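Local atomic coordinates of CT296 (Chlamydia trachomatis, PDB entry 3QH6), a protein that is of unknown function but resembles Fe(II) 2-oxoglutarate-dependent enzymes in structure and belongs to the cupin clan. Residues A[60-65]-A[93-98]; A[116-121]-A[142-147]. All coordinates share one frame; numbering follows the deposited sequence. Where two conformers were deposited one is given.

Interaction 1. Residues A[60-65]-A[93-98]; sequences NVHRTL and VRDLWV
The loop at Asn60, in a left-handed backbone conformation, comes edge-on to strand 93-98 with the CA atoms of Asn60 and Asp95 4.6 Å apart, and turns at once into the 3-10 segment 61-63. One residue of the loop serves both main-chain groups of Asp95. Asn60 N donates to Asp95 O in a nearly straight bond (2.9 Å), though from above the carbonyl plane, while the side chain of Asn60 folds back so that its OD1 receives Asp95 N in the plane of the Asn60 side-chain amide. The Asp95 carboxylate, with CG wedged between its own N and carbonyl carbon (chi1 78°), completes the grip. Asp95 OD1 accepts Val61 N at 2.8 Å and Asp95 OD2 accepts His62 N, both through syn lone pairs, and the positive end of the short 3-10 turn would probably favour the charged form. Asp95 OD2 takes a second bond, from His62 ND1 at 2.8 Å. The carboxylate oxygen lies close to the imidazole plane, at the ring edge, whereas ND1 stands above the carboxylate plane; the two planes are 72° apart, and the ND1 bond should fix the turn of the ring. Val61 sets CG2 against Asp95 OD1 at 3.3 Å. On its other edge strand 91-98 pairs with strand 145-151, and Val61 also packs on Ile146, on Leu39 of helix 29-42 and on Val68 of helix 66-75.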
ATOM      1  N   ASN A  60      -7.408 -10.876  -1.421  1.00 22.01           N
ATOM      2  CA  ASN A  60      -6.708 -11.474  -0.291  1.00 26.33           C
ATOM      3  C   ASN A  60      -5.572 -12.368  -0.753  1.00 30.41           C
ATOM      4  O   ASN A  60      -5.452 -13.527  -0.343  1.00 27.03           O
ATOM      5  CB  ASN A  60      -7.708 -12.206   0.606  1.00 24.99           C
ATOM      6  CG  ASN A  60      -8.764 -11.256   1.164  1.00 35.12           C
ATOM      7  OD1 ASN A  60      -8.489 -10.068   1.383  1.00 30.55           O
ATOM      8  ND2 ASN A  60      -9.982 -11.762   1.370  1.00 33.34           N
ATOM      9  N   VAL A  61      -4.722 -11.826  -1.611  1.00 22.09           N
ATOM     10  CA  VAL A  61      -3.577 -12.614  -2.085  1.00 24.88           C
ATOM     11  C   VAL A  61      -2.526 -12.863  -0.987  1.00 29.21           C
ATOM     12  O   VAL A  61      -1.679 -13.735  -1.141  1.00 24.71           O
ATOM     13  CB  VAL A  61      -2.931 -11.989  -3.337  1.00 25.42           C
ATOM     14  CG1 VAL A  61      -3.940 -12.004  -4.491  1.00 31.43           C
ATOM     15  CG2 VAL A  61      -2.428 -10.568  -3.052  1.00 30.70           C
ATOM     16  N   HIS A  62      -2.595 -12.141   0.135  1.00 26.45           N
ATOM     17  CA  HIS A  62      -1.701 -12.453   1.245  1.00 22.24           C
ATOM     18  C   HIS A  62      -1.970 -13.835   1.823  1.00 26.42           C
ATOM     19  O   HIS A  62      -1.092 -14.410   2.472  1.00 27.88           O
ATOM     20  CB  HIS A  62      -1.744 -11.433   2.370  1.00 23.27           C
ATOM     21  CG  HIS A  62      -3.005 -11.452   3.172  1.00 26.00           C
ATOM     22  ND1 HIS A  62      -4.179 -10.867   2.730  1.00 28.39           N
ATOM     23  CD2 HIS A  62      -3.278 -11.963   4.394  1.00 34.25           C
ATOM     24  CE1 HIS A  62      -5.117 -11.025   3.646  1.00 35.60           C
ATOM     25  NE2 HIS A  62      -4.601 -11.702   4.657  1.00 39.31           N
ATOM     26  N   ARG A  63      -3.167 -14.385   1.620  1.00 21.17           N
ATOM     27  CA  ARG A  63      -3.425 -15.746   2.122  1.00 19.23           C
ATOM     28  C   ARG A  63      -2.683 -16.794   1.280  1.00 28.30           C
ATOM     29  O   ARG A  63      -2.580 -17.969   1.657  1.00 31.47           O
ATOM     30  CB  ARG A  63      -4.935 -16.041   2.105  1.00 25.36           C
ATOM     31  CG  ARG A  63      -5.745 -15.218   3.091  1.00 29.18           C
ATOM     32  CD  ARG A  63      -7.228 -15.603   3.019  1.00 39.50           C
ATOM     33  NE  ARG A  63      -7.464 -16.961   3.528  1.00 44.06           N
ATOM     34  CZ  ARG A  63      -7.675 -17.257   4.814  1.00 51.42           C
ATOM     35  NH1 ARG A  63      -7.687 -16.294   5.731  1.00 44.12           N
ATOM     36  NH2 ARG A  63      -7.882 -18.516   5.194  1.00 46.15           N
ATOM     37  N   THR A  64      -2.149 -16.370   0.139  1.00 25.32           N
ATOM     38  CA  THR A  64      -1.530 -17.339  -0.771  1.00 26.73           C
ATOM     39  C   THR A  64      -0.044 -17.152  -0.963  1.00 29.02           C
ATOM     40  O   THR A  64       0.668 -18.107  -1.305  1.00 26.96           O
ATOM     41  CB  THR A  64      -2.205 -17.305  -2.139  1.00 31.80           C
ATOM     42  OG1 THR A  64      -3.571 -17.727  -1.983  1.00 32.93           O
ATOM     43  CG2 THR A  64      -1.483 -18.242  -3.115  1.00 42.28           C
ATOM     44  N   LEU A  65       0.435 -15.938  -0.743  1.00 25.05           N
ATOM     45  CA  LEU A  65       1.855 -15.620  -0.959  1.00 28.57           C
ATOM     46  C   LEU A  65       2.432 -14.907   0.260  1.00 27.94           C
ATOM     47  O   LEU A  65       1.863 -13.907   0.707  1.00 26.67           O
ATOM     48  CB  LEU A  65       1.983 -14.663  -2.158  1.00 36.12           C
ATOM     49  CG  LEU A  65       1.373 -15.130  -3.476  1.00 43.04           C
ATOM     50  CD1 LEU A  65       1.721 -14.158  -4.592  1.00 40.10           C
ATOM     51  CD2 LEU A  65       1.882 -16.528  -3.804  1.00 45.61           C
ATOM     52  N   VAL A  93      -5.908  -6.711   7.045  1.00 19.99           N
ATOM     53  CA  VAL A  93      -7.125  -7.529   7.135  1.00 18.19           C
ATOM     54  C   VAL A  93      -7.630  -7.961   5.749  1.00 17.73           C
ATOM     55  O   VAL A  93      -8.284  -8.994   5.620  1.00 19.98           O
ATOM     56  CB  VAL A  93      -8.261  -6.807   7.919  1.00 24.04           C
ATOM     57  CG1 VAL A  93      -7.856  -6.652   9.391  1.00 29.29           C
ATOM     58  CG2 VAL A  93      -8.638  -5.421   7.272  1.00 15.46           C
ATOM     59  N   ARG A  94      -7.345  -7.174   4.717  1.00 15.21           N
ATOM     60  CA  ARG A  94      -7.827  -7.498   3.371  1.00 15.08           C
ATOM     61  C   ARG A  94      -6.847  -6.951   2.368  1.00 16.43           C
ATOM     62  O   ARG A  94      -6.138  -5.990   2.668  1.00 17.05           O
ATOM     63  CB  ARG A  94      -9.197  -6.830   3.117  1.00 21.52           C
ATOM     64  CG  ARG A  94     -10.340  -7.452   3.927  1.00 21.20           C
ATOM     65  CD  ARG A  94     -11.683  -6.727   3.629  1.00 23.64           C
ATOM     66  NE  ARG A  94     -11.698  -5.369   4.159  1.00 18.39           N
ATOM     67  CZ  ARG A  94     -11.890  -5.078   5.444  1.00 25.64           C
ATOM     68  NH1 ARG A  94     -12.057  -6.057   6.319  1.00 20.44           N
ATOM     69  NH2 ARG A  94     -11.903  -3.815   5.864  1.00 26.09           N
ATOM     70  N   ASP A  95      -6.799  -7.529   1.170  1.00 16.63           N
ATOM     71  CA  ASP A  95      -6.015  -6.901   0.112  1.00 16.61           C
ATOM     72  C   ASP A  95      -6.622  -7.179  -1.274  1.00 19.33           C
ATOM     73  O   ASP A  95      -7.528  -7.988  -1.411  1.00 19.72           O
ATOM     74  CB  ASP A  95      -4.554  -7.340   0.215  1.00 20.17           C
ATOM     75  CG  ASP A  95      -4.321  -8.710  -0.322  1.00 31.28           C
ATOM     76  OD1 ASP A  95      -4.793  -8.992  -1.445  1.00 31.33           O
ATOM     77  OD2 ASP A  95      -3.668  -9.499   0.385  1.00 29.78           O
ATOM     78  N   LEU A  96      -6.159  -6.478  -2.296  1.00 19.00           N
ATOM     79  CA  LEU A  96      -6.659  -6.741  -3.644  1.00 19.50           C
ATOM     80  C   LEU A  96      -5.554  -6.392  -4.612  1.00 19.06           C
ATOM     81  O   LEU A  96      -4.996  -5.299  -4.557  1.00 22.01           O
ATOM     82  CB  LEU A  96      -7.902  -5.883  -3.948  1.00 28.27           C
ATOM     83  CG  LEU A  96      -8.564  -6.035  -5.328  1.00 29.44           C
ATOM     84  CD1 LEU A  96      -9.240  -7.383  -5.514  1.00 32.00           C
ATOM     85  CD2 LEU A  96      -9.585  -4.927  -5.582  1.00 32.52           C
ATOM     86  N   TRP A  97      -5.239  -7.303  -5.514  1.00 19.47           N
ATOM     87  CA  TRP A  97      -4.244  -7.013  -6.534  1.00 19.68           C
ATOM     88  C   TRP A  97      -4.976  -6.428  -7.731  1.00 23.99           C
ATOM     89  O   TRP A  97      -5.842  -7.075  -8.289  1.00 27.38           O
ATOM     90  CB  TRP A  97      -3.571  -8.322  -6.918  1.00 24.68           C
ATOM     91  CG  TRP A  97      -2.547  -8.167  -7.994  1.00 22.74           C
ATOM     92  CD1 TRP A  97      -1.673  -7.149  -8.150  1.00 22.40           C
ATOM     93  CD2 TRP A  97      -2.293  -9.098  -9.053  1.00 25.71           C
ATOM     94  NE1 TRP A  97      -0.866  -7.387  -9.263  1.00 27.32           N
ATOM     95  CE2 TRP A  97      -1.242  -8.577  -9.828  1.00 29.69           C
ATOM     96  CE3 TRP A  97      -2.865 -10.322  -9.421  1.00 34.26           C
ATOM     97  CZ2 TRP A  97      -0.751  -9.232 -10.951  1.00 33.57           C
ATOM     98  CZ3 TRP A  97      -2.382 -10.968 -10.535  1.00 33.62           C
ATOM     99  CH2 TRP A  97      -1.329 -10.420 -11.291  1.00 31.57           C
ATOM    100  N   VAL A  98      -4.657  -5.199  -8.120  1.00 26.40           N
ATOM    101  CA  VAL A  98      -5.477  -4.509  -9.130  1.00 23.54           C
ATOM    102  C   VAL A  98      -4.634  -4.134 -10.355  1.00 33.53           C
ATOM    103  O   VAL A  98      -3.446  -3.808 -10.233  1.00 28.34           O
ATOM    104  CB  VAL A  98      -6.149  -3.236  -8.570  1.00 25.46           C
ATOM    105  CG1 VAL A  98      -7.155  -3.582  -7.460  1.00 23.27           C
ATOM    106  CG2 VAL A  98      -5.122  -2.271  -8.059  1.00 25.83           C
TER

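Interaction 2. Residues A[116-121]-A[142-147]; sequences CLSGEK and GDTAII
Ser118 and Asp143 face each other across the gap between the two segments, each with its CB aimed at the opposing backbone. The Ser118 hydroxyl, set between its own N and carbonyl carbon (chi1 69°), reaches Thr144 N, which donates to OG over 3.2 Å; the same oxygen grazes Asp143 CA. In return the Asp143 carboxylate settles over Gly119, with OD1 and OD2 each 3.4 Å from Gly119 CA, an approach open because glycine carries no side chain there and readily adopts the positive phi. Further in, the chains become strand-like: Leu117 N donates to Thr144 O (3.0 Å) in the carbonyl plane and on a lone pair, next to the antiparallel non-hydrogen-bonded pair Cys116 and Ala145. The contact is thus the frayed end of a pairing within an antiparallel sheet, consistent with the cupin clan, where strand 111-116 runs out into a loop beside the start of strand 145-151. Cys116 and Ala145 project to one face, Ala145 CB resting 4.0 Å from Cys116 CA. Leu117 leans the other way and crosses Ile146 obliquely, CD2 meeting CG2 at 4.0 Å, while its CB passes Thr144 OG1. Glu36 OE1 of helix 29-42 hydrogen-bonds both Ser118 OG and Thr144 OG1, and the latter is also bonded to Trp97 NE1. Ser118 N, buried here, has no partner in the model.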
ATOM      1  N   CYS A 116       2.388   0.513  -5.526  1.00 19.49           N
ATOM      2  CA  CYS A 116       2.566   0.194  -6.944  1.00 18.90           C
ATOM      3  C   CYS A 116       3.677  -0.884  -7.094  1.00 21.75           C
ATOM      4  O   CYS A 116       4.735  -0.781  -6.450  1.00 23.33           O
ATOM      5  CB  CYS A 116       2.864   1.462  -7.731  1.00 26.57           C
ATOM      6  SG  CYS A 116       3.105   1.143  -9.484  1.00 28.38           S
ATOM      7  N   LEU A 117       3.414  -1.928  -7.895  1.00 22.72           N
ATOM      8  CA  LEU A 117       4.282  -3.119  -7.949  1.00 24.37           C
ATOM      9  C   LEU A 117       5.232  -3.106  -9.147  1.00 33.73           C
ATOM     10  O   LEU A 117       6.254  -3.790  -9.125  1.00 31.33           O
ATOM     11  CB  LEU A 117       3.457  -4.430  -7.982  1.00 21.32           C
ATOM     12  CG  LEU A 117       2.637  -4.767  -6.730  1.00 18.10           C
ATOM     13  CD1 LEU A 117       1.988  -6.136  -6.872  1.00 24.31           C
ATOM     14  CD2 LEU A 117       3.502  -4.717  -5.467  1.00 20.39           C
ATOM     15  N   SER A 118       4.890  -2.357 -10.193  1.00 31.52           N
ATOM     16  CA  SER A 118       5.672  -2.402 -11.419  1.00 38.54           C
ATOM     17  C   SER A 118       5.642  -1.091 -12.205  1.00 38.30           C
ATOM     18  O   SER A 118       4.854  -0.179 -11.914  1.00 31.48           O
ATOM     19  CB  SER A 118       5.168  -3.538 -12.312  1.00 35.63           C
ATOM     20  OG  SER A 118       3.878  -3.243 -12.820  1.00 31.93           O
ATOM     21  N   GLY A 119       6.519  -1.015 -13.206  1.00 39.19           N
ATOM     22  CA  GLY A 119       6.578   0.131 -14.087  1.00 33.85           C
ATOM     23  C   GLY A 119       7.404   1.243 -13.475  1.00 36.07           C
ATOM     24  O   GLY A 119       8.103   1.033 -12.491  1.00 35.96           O
ATOM     25  N   GLU A 120       7.285   2.434 -14.046  1.00 44.04           N
ATOM     26  CA  GLU A 120       8.023   3.600 -13.584  1.00 47.87           C
ATOM     27  C   GLU A 120       7.854   3.871 -12.091  1.00 45.18           C
ATOM     28  O   GLU A 120       8.827   4.171 -11.402  1.00 39.41           O
ATOM     29  CB  GLU A 120       7.592   4.827 -14.382  1.00 53.39           C
ATOM     30  CG  GLU A 120       8.456   6.042 -14.150  1.00 67.20           C
ATOM     31  CD  GLU A 120       8.183   7.135 -15.160  1.00 86.35           C
ATOM     32  OE1 GLU A 120       8.601   6.968 -16.329  1.00 87.00           O
ATOM     33  OE2 GLU A 120       7.544   8.149 -14.792  1.00 91.49           O
ATOM     34  N   LYS A 121       6.624   3.761 -11.588  1.00 37.95           N
ATOM     35  CA  LYS A 121       6.328   4.118 -10.196  1.00 28.69           C
ATOM     36  C   LYS A 121       6.362   2.937  -9.232  1.00 29.63           C
ATOM     37  O   LYS A 121       5.824   3.042  -8.133  1.00 25.95           O
ATOM     38  CB  LYS A 121       4.955   4.808 -10.086  1.00 41.71           C
ATOM     39  CG  LYS A 121       4.842   6.144 -10.844  1.00 51.66           C
ATOM     40  CD  LYS A 121       5.933   7.112 -10.432  1.00 50.98           C
ATOM     41  CE  LYS A 121       5.949   8.365 -11.305  1.00 65.23           C
ATOM     42  NZ  LYS A 121       4.994   9.409 -10.834  1.00 69.01           N
ATOM     43  N   GLY A 142       0.151  -1.086 -18.423  1.00 46.12           N
ATOM     44  CA  GLY A 142       0.945  -2.296 -18.319  1.00 55.74           C
ATOM     45  C   GLY A 142       1.275  -2.717 -16.891  1.00 48.53           C
ATOM     46  O   GLY A 142       1.830  -3.792 -16.678  1.00 45.20           O
ATOM     47  N   ASP A 143       0.932  -1.883 -15.912  1.00 30.88           N
ATOM     48  CA  ASP A 143       1.467  -2.049 -14.561  1.00 29.39           C
ATOM     49  C   ASP A 143       0.372  -2.445 -13.597  1.00 31.83           C
ATOM     50  O   ASP A 143      -0.801  -2.342 -13.922  1.00 28.79           O
ATOM     51  CB  ASP A 143       2.114  -0.757 -14.073  1.00 27.77           C
ATOM     52  CG  ASP A 143       3.185  -0.238 -15.021  1.00 41.93           C
ATOM     53  OD1 ASP A 143       3.798  -1.064 -15.728  1.00 46.83           O
ATOM     54  OD2 ASP A 143       3.405   0.998 -15.054  1.00 40.07           O
ATOM     55  N   THR A 144       0.743  -2.888 -12.398  1.00 28.58           N
ATOM     56  CA  THR A 144      -0.267  -3.253 -11.419  1.00 21.98           C
ATOM     57  C   THR A 144       0.066  -2.699 -10.036  1.00 30.22           C
ATOM     58  O   THR A 144       1.128  -2.129  -9.803  1.00 25.31           O
ATOM     59  CB  THR A 144      -0.441  -4.797 -11.297  1.00 35.54           C
ATOM     60  OG1 THR A 144       0.701  -5.364 -10.634  1.00 24.05           O
ATOM     61  CG2 THR A 144      -0.628  -5.448 -12.665  1.00 27.14           C
ATOM     62  N   ALA A 145      -0.863  -2.870  -9.114  1.00 20.99           N
ATOM     63  CA  ALA A 145      -0.686  -2.364  -7.777  1.00 21.62           C
ATOM     64  C   ALA A 145      -1.425  -3.283  -6.833  1.00 26.11           C
ATOM     65  O   ALA A 145      -2.229  -4.121  -7.260  1.00 19.41           O
ATOM     66  CB  ALA A 145      -1.221  -0.932  -7.680  1.00 18.36           C
ATOM     67  N   ILE A 146      -1.146  -3.145  -5.547  1.00 22.41           N
ATOM     68  CA  ILE A 146      -1.887  -3.918  -4.557  1.00 16.31           C
ATOM     69  C   ILE A 146      -2.427  -2.954  -3.507  1.00 18.04           C
ATOM     70  O   ILE A 146      -1.719  -2.055  -3.053  1.00 19.96           O
ATOM     71  CB  ILE A 146      -1.029  -5.069  -3.933  1.00 17.78           C
ATOM     72  CG1 ILE A 146      -1.885  -5.954  -3.008  1.00 15.91           C
ATOM     73  CG2 ILE A 146       0.236  -4.552  -3.173  1.00 21.19           C
ATOM     74  CD1 ILE A 146      -1.128  -7.197  -2.570  1.00 21.99           C
ATOM     75  N   ILE A 147      -3.723  -3.066  -3.210  1.00 15.76           N
ATOM     76  CA  ILE A 147      -4.309  -2.241  -2.182  0.50 14.45           C
ATOM     77  C   ILE A 147      -4.357  -3.069  -0.913  1.00 21.16           C
ATOM     78  O   ILE A 147      -4.764  -4.226  -0.928  1.00 21.82           O
ATOM     79  CB  ILE A 147      -5.726  -1.718  -2.568  0.50 22.07           C
ATOM     80  CG1 ILE A 147      -6.266  -0.844  -1.441  0.50 19.42           C
ATOM     81  CG2 ILE A 147      -6.690  -2.860  -2.903  0.50 24.11           C
ATOM     82  CD1 ILE A 147      -5.776   0.611  -1.538  0.50 14.47           C
TER

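From the N terminus, helix 29-42 comes first and lends side chains to both contacts: Leu39 touches Val61 of interaction 1 and Leu117 of interaction 2. Interaction 1 then closes a mainly helical loop, holding helices 66-75 and 77-85 between its segments 60-65 and 93-98. Interaction 2 opens only afterwards and closes a shorter loop containing strand 125-128, so the two stand in series, neither nested nor crossed. They meet side by side in the sheet, where strands 91-98 and 145-151 are neighbours and Val98 N probably bonds to Ala145 O at 2.8 Å. Edge strand 91-98 is thus tied to the loop at 60-65 by interaction 1 and, through 145-151, to strand 111-116.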